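Long-range contacts in separin (Saccharomyces cerevisiae, PDB 5U1T), which cleaves the MCD1/SCC1 subunit of cohesin at the onset of anaphase as a caspase-like cysteine protease, allowing chromosomes to segregate: residues L504-G509 against R526-S531; G961-L966 against K1284-V1289. One frame throughout, in Å; residues are numbered along the deposited sequence.

Interaction 1 (L504-G509 against R526-S531)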
loop_
_atom_site.group_PDB
_atom_site.type_symbol
_atom_site.label_atom_id
_atom_site.label_comp_id
_atom_site.label_asym_id
_atom_site.label_seq_id
_atom_site.Cartn_x
_atom_site.Cartn_y
_atom_site.Cartn_z
ATOM N N LEU A 504 34.835 -5.070 -3.194
ATOM C CA LEU A 504 34.187 -6.256 -3.751
ATOM C C LEU A 504 32.790 -6.472 -3.108
ATOM O O LEU A 504 31.833 -6.888 -3.782
ATOM C CB LEU A 504 35.070 -7.487 -3.569
ATOM C CG LEU A 504 36.316 -7.572 -4.462
ATOM C CD1 LEU A 504 37.223 -8.690 -4.002
ATOM C CD2 LEU A 504 35.964 -7.765 -5.926
ATOM N N SER A 505 32.682 -6.163 -1.820
ATOM C CA SER A 505 31.448 -6.350 -1.070
ATOM C C SER A 505 30.304 -5.434 -1.551
ATOM O O SER A 505 29.202 -5.894 -1.836
ATOM C CB SER A 505 31.710 -6.117 0.413
ATOM O OG SER A 505 30.594 -6.534 1.176
ATOM N N VAL A 506 30.582 -4.142 -1.653
ATOM C CA VAL A 506 29.594 -3.210 -2.152
ATOM C C VAL A 506 29.265 -3.499 -3.604
ATOM O O VAL A 506 28.101 -3.481 -3.977
ATOM C CB VAL A 506 30.055 -1.749 -1.992
ATOM C CG1 VAL A 506 29.116 -0.808 -2.694
ATOM C CG2 VAL A 506 30.148 -1.397 -0.517
ATOM N N LEU A 507 30.264 -3.803 -4.428
ATOM C CA LEU A 507 29.995 -4.036 -5.856
ATOM C C LEU A 507 29.183 -5.311 -6.107
ATOM O O LEU A 507 28.231 -5.271 -6.862
ATOM C CB LEU A 507 31.286 -4.094 -6.678
ATOM C CG LEU A 507 31.074 -4.296 -8.190
ATOM C CD1 LEU A 507 30.969 -2.990 -8.939
ATOM C CD2 LEU A 507 32.153 -5.171 -8.784
ATOM N N TYR A 508 29.545 -6.434 -5.500
ATOM C CA TYR A 508 28.802 -7.656 -5.771
ATOM C C TYR A 508 27.525 -7.735 -4.931
ATOM O O TYR A 508 26.579 -8.430 -5.296
ATOM C CB TYR A 508 29.676 -8.891 -5.541
ATOM C CG TYR A 508 30.545 -9.224 -6.737
ATOM C CD1 TYR A 508 30.011 -9.873 -7.845
ATOM C CD2 TYR A 508 31.900 -8.874 -6.773
ATOM C CE1 TYR A 508 30.793 -10.172 -8.959
ATOM C CE2 TYR A 508 32.689 -9.180 -7.886
ATOM C CZ TYR A 508 32.125 -9.832 -8.977
ATOM O OH TYR A 508 32.883 -10.142 -10.096
ATOM N N GLY A 509 27.504 -7.012 -3.818
ATOM C CA GLY A 509 26.293 -6.841 -3.049
ATOM C C GLY A 509 25.167 -6.318 -3.927
ATOM O O GLY A 509 24.034 -6.776 -3.819
ATOM N N ARG A 526 30.738 -8.929 5.101
ATOM C CA ARG A 526 29.660 -9.833 4.753
ATOM C C ARG A 526 28.313 -9.245 5.139
ATOM O O ARG A 526 27.322 -9.475 4.451
ATOM C CB ARG A 526 29.861 -11.176 5.426
ATOM C CG ARG A 526 31.195 -11.780 5.122
ATOM C CD ARG A 526 31.303 -13.124 5.754
ATOM N NE ARG A 526 30.269 -13.999 5.235
ATOM C CZ ARG A 526 29.991 -15.201 5.727
ATOM N NH1 ARG A 526 29.020 -15.920 5.175
ATOM N NH2 ARG A 526 30.672 -15.679 6.765
ATOM N N MET A 527 28.287 -8.471 6.226
ATOM C CA MET A 527 27.045 -7.843 6.691
ATOM C C MET A 527 26.559 -6.794 5.721
ATOM O O MET A 527 25.383 -6.734 5.430
ATOM C CB MET A 527 27.219 -7.228 8.074
ATOM C CG MET A 527 27.193 -8.264 9.165
ATOM S SD MET A 527 27.517 -7.648 10.817
ATOM C CE MET A 527 26.039 -6.744 11.201
ATOM N N ILE A 528 27.461 -5.968 5.211
ATOM C CA ILE A 528 27.057 -5.014 4.197
ATOM C C ILE A 528 26.551 -5.797 2.982
ATOM O O ILE A 528 25.520 -5.450 2.412
ATOM C CB ILE A 528 28.196 -4.055 3.806
ATOM C CG1 ILE A 528 28.515 -3.125 4.979
ATOM C CG2 ILE A 528 27.790 -3.216 2.612
ATOM C CD1 ILE A 528 29.630 -2.139 4.733
ATOM N N PHE A 529 27.248 -6.876 2.622
ATOM C CA PHE A 529 26.892 -7.703 1.464
ATOM C C PHE A 529 25.472 -8.286 1.538
ATOM O O PHE A 529 24.684 -8.164 0.603
ATOM C CB PHE A 529 27.906 -8.831 1.318
ATOM C CG PHE A 529 27.681 -9.692 0.132
ATOM C CD1 PHE A 529 27.934 -9.213 -1.143
ATOM C CD2 PHE A 529 27.234 -10.995 0.283
ATOM C CE1 PHE A 529 27.727 -10.016 -2.258
ATOM C CE2 PHE A 529 27.031 -11.809 -0.821
ATOM C CZ PHE A 529 27.278 -11.321 -2.092
ATOM N N CYS A 530 25.171 -8.934 2.655
ATOM C CA CYS A 530 23.843 -9.470 2.937
ATOM C C CYS A 530 22.728 -8.426 2.858
ATOM O O CYS A 530 21.662 -8.662 2.278
ATOM C CB CYS A 530 23.836 -10.099 4.327
ATOM S SG CYS A 530 24.822 -11.577 4.429
ATOM N N SER A 531 22.994 -7.273 3.456
ATOM C CA SER A 531 22.029 -6.194 3.486
ATOM C C SER A 531 21.745 -5.703 2.091
ATOM O O SER A 531 20.616 -5.338 1.782
ATOM C CB SER A 531 22.519 -5.053 4.367
ATOM O OG SER A 531 22.608 -5.504 5.709
#
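The F529 ring pushes its edge against the backbone of Y508 and G509. CE1 and CD1 together form the edge that touches. CE1 lies 3.4 Å from G509 N and 3.5 Å from Y508 C. CG of F529 is anti to the backbone N (chi1 -177°), which carries the start of the ring across to the other helix. G509 has no side chain, and F529 CD1 reaches 3.5 Å from G509 CA. S505 O lies in the plane of the ring, at its edge. This oxygen already accepts the helical bond from G509 N. Y508 adds its CB, 4.0 Å from F529 CE1.

S505 OG lies 3.5 Å from F529 CB and hydrogen-bonds to S525 O, just before the second segment. V506 CG2 and I528 CG2 meet more loosely at 4.3 Å. The touching residues are all buried. Ring edge against backbone makes the close part, and the apolar side-chain pairs are wider apart.

Over these segments the helix axes run nearly parallel, 13° apart, and approach to 8.5 Å. They belong to the helical part of separase. Helix 470-485 covers one flank, where V506 and I528 both touch F474. W521 meets F529 edge-to-face, and helix 557-572 packs against M527, I528 and C530 of helix 523-533.

Interaction 2 (G961-L966 against K1284-V1289)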
loop_
_atom_site.group_PDB
_atom_site.type_symbol
_atom_site.label_atom_id
_atom_site.label_comp_id
_atom_site.label_asym_id
_atom_site.label_seq_id
_atom_site.Cartn_x
_atom_site.Cartn_y
_atom_site.Cartn_z
ATOM N N GLY A 961 -51.241 1.498 21.114
ATOM C CA GLY A 961 -51.688 1.850 19.796
ATOM C C GLY A 961 -51.694 3.322 19.506
ATOM O O GLY A 961 -51.482 4.128 20.358
ATOM N N ILE A 962 -51.934 3.656 18.261
ATOM C CA ILE A 962 -51.905 5.028 17.811
ATOM C C ILE A 962 -52.685 5.116 16.520
ATOM O O ILE A 962 -52.630 4.224 15.728
ATOM C CB ILE A 962 -50.448 5.485 17.635
ATOM C CG1 ILE A 962 -50.348 6.871 17.064
ATOM C CG2 ILE A 962 -49.683 4.538 16.762
ATOM C CD1 ILE A 962 -49.197 7.634 17.645
ATOM N N PRO A 963 -53.415 6.187 16.288
ATOM C CA PRO A 963 -54.194 6.896 17.284
ATOM C C PRO A 963 -55.195 6.035 17.987
ATOM O O PRO A 963 -55.903 5.261 17.400
ATOM C CB PRO A 963 -54.941 7.895 16.440
ATOM C CG PRO A 963 -55.180 7.172 15.181
ATOM C CD PRO A 963 -54.058 6.219 14.979
ATOM N N SER A 964 -55.256 6.206 19.279
ATOM C CA SER A 964 -56.150 5.436 20.084
ATOM C C SER A 964 -57.168 6.339 20.753
ATOM O O SER A 964 -58.278 5.941 20.992
ATOM C CB SER A 964 -55.337 4.684 21.115
ATOM O OG SER A 964 -54.577 5.607 21.850
ATOM N N SER A 965 -56.775 7.565 21.027
ATOM C CA SER A 965 -57.610 8.525 21.682
ATOM C C SER A 965 -57.782 9.753 20.809
ATOM O O SER A 965 -56.888 10.154 20.110
ATOM C CB SER A 965 -57.016 8.869 23.037
ATOM O OG SER A 965 -57.751 9.841 23.732
ATOM N N LEU A 966 -58.954 10.349 20.874
ATOM C CA LEU A 966 -59.219 11.620 20.241
ATOM C C LEU A 966 -58.744 12.762 21.092
ATOM O O LEU A 966 -58.993 12.802 22.273
ATOM C CB LEU A 966 -60.710 11.775 20.010
ATOM C CG LEU A 966 -61.272 11.101 18.775
ATOM C CD1 LEU A 966 -62.776 11.027 18.842
ATOM C CD2 LEU A 966 -60.851 11.903 17.570
ATOM N N LYS A 1284 -62.353 10.162 24.955
ATOM C CA LYS A 1284 -63.031 9.430 23.899
ATOM C C LYS A 1284 -62.030 8.591 23.102
ATOM O O LYS A 1284 -60.950 9.058 22.752
ATOM C CB LYS A 1284 -63.809 10.400 22.997
ATOM C CG LYS A 1284 -64.939 11.197 23.742
ATOM C CD LYS A 1284 -66.326 10.476 23.794
ATOM C CE LYS A 1284 -67.400 11.332 24.523
ATOM N NZ LYS A 1284 -68.858 11.083 24.117
ATOM N N VAL A 1285 -62.391 7.334 22.865
ATOM C CA VAL A 1285 -61.550 6.368 22.163
ATOM C C VAL A 1285 -61.794 6.445 20.664
ATOM O O VAL A 1285 -62.901 6.705 20.245
ATOM C CB VAL A 1285 -61.838 4.936 22.670
ATOM C CG1 VAL A 1285 -61.238 3.926 21.777
ATOM C CG2 VAL A 1285 -61.308 4.750 24.068
ATOM N N GLU A 1286 -60.764 6.246 19.857
ATOM C CA GLU A 1286 -60.908 6.249 18.395
ATOM C C GLU A 1286 -61.876 5.179 17.867
ATOM O O GLU A 1286 -62.042 4.123 18.476
ATOM C CB GLU A 1286 -59.534 6.066 17.753
ATOM C CG GLU A 1286 -58.777 7.355 17.557
ATOM C CD GLU A 1286 -58.914 7.884 16.139
ATOM O OE1 GLU A 1286 -58.807 7.076 15.179
ATOM O OE2 GLU A 1286 -59.126 9.109 15.983
ATOM N N ASP A 1287 -62.500 5.449 16.728
ATOM C CA ASP A 1287 -63.515 4.544 16.196
ATOM C C ASP A 1287 -62.982 3.149 15.912
ATOM O O ASP A 1287 -63.686 2.161 16.152
ATOM C CB ASP A 1287 -64.126 5.090 14.907
ATOM C CG ASP A 1287 -65.154 6.157 15.155
ATOM O OD1 ASP A 1287 -65.478 6.412 16.330
ATOM O OD2 ASP A 1287 -65.640 6.747 14.175
ATOM N N TRP A 1288 -61.755 3.058 15.400
ATOM C CA TRP A 1288 -61.260 1.771 14.938
ATOM C C TRP A 1288 -61.056 0.843 16.116
ATOM O O TRP A 1288 -61.040 -0.369 15.946
ATOM C CB TRP A 1288 -59.963 1.914 14.140
ATOM C CG TRP A 1288 -58.781 2.364 14.940
ATOM C CD1 TRP A 1288 -58.372 3.646 15.112
ATOM C CD2 TRP A 1288 -57.856 1.542 15.679
ATOM N NE1 TRP A 1288 -57.251 3.683 15.906
ATOM C CE2 TRP A 1288 -56.912 2.408 16.271
ATOM C CE3 TRP A 1288 -57.730 0.163 15.894
ATOM C CZ2 TRP A 1288 -55.849 1.946 17.060
ATOM C CZ3 TRP A 1288 -56.671 -0.298 16.690
ATOM C CH2 TRP A 1288 -55.750 0.596 17.263
ATOM N N VAL A 1289 -60.907 1.410 17.309
ATOM C CA VAL A 1289 -60.785 0.607 18.526
ATOM C C VAL A 1289 -62.145 0.031 18.917
ATOM O O VAL A 1289 -62.262 -1.145 19.275
ATOM C CB VAL A 1289 -60.225 1.431 19.697
ATOM C CG1 VAL A 1289 -60.217 0.620 20.994
ATOM C CG2 VAL A 1289 -58.821 1.959 19.361
#
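W1288 NE1 donates to P963 O at 2.6 Å, nearly along the C=O axis. The bond is bent at the hydrogen (145°). The oxygen lies close to the indole plane, at its edge. V1289 CG2 lies over the centre of one indole face.

Next to it, S965 and V1285 form a single antiparallel bridge, a non-hydrogen-bonded pair. Two backbone bonds flank it. E1286 N, at the N-cap position of helix 1287-1294, gives an almost straight bond to S964 O (2.7 Å, 176°). L966 N donates to K1284 O at 3.0 Å. S965 OG adds only a weak bond to that same oxygen. The E1286 stem belongs to this tight part, with CB 3.5 Å from S964 O and CG 3.6 Å from P963 O.

The solvent side is looser. L966 and K1284 are exposed, and L966 CD1 stays 4.3 Å from K1284 CB. The E1286 carboxylate borders it, with OE2 3.6 Å from L966 CD2.

I962 pairs with H1160 of strand 1157-1163, so strand 960-962 joins the mixed sheet, and W1288 touches that neighbouring strand too. Helix 1303-1320 packs on S964, V1285 and V1289. Helix 1036-1054 backs I962.

From the N terminus, interaction 1 comes first. It closes a short loop of 16 residues and pairs two successive helices in the helical part of the chain. Interaction 2 opens only later, and the two neither nest nor cross. Interaction 2 closes over 317 residues, including the unmodelled 970-1007 and several helices and strands. It ties the end of strand 960-962, which belongs to the mixed sheet, and the loop after it to the start of helix 1287-1294. Thus interaction 1 is local, whereas interaction 2 is long-range. Their centres lie 89 Å apart, on opposite sides of the centre of the chain. Both are away from C1497, the active-site residue assigned by similarity.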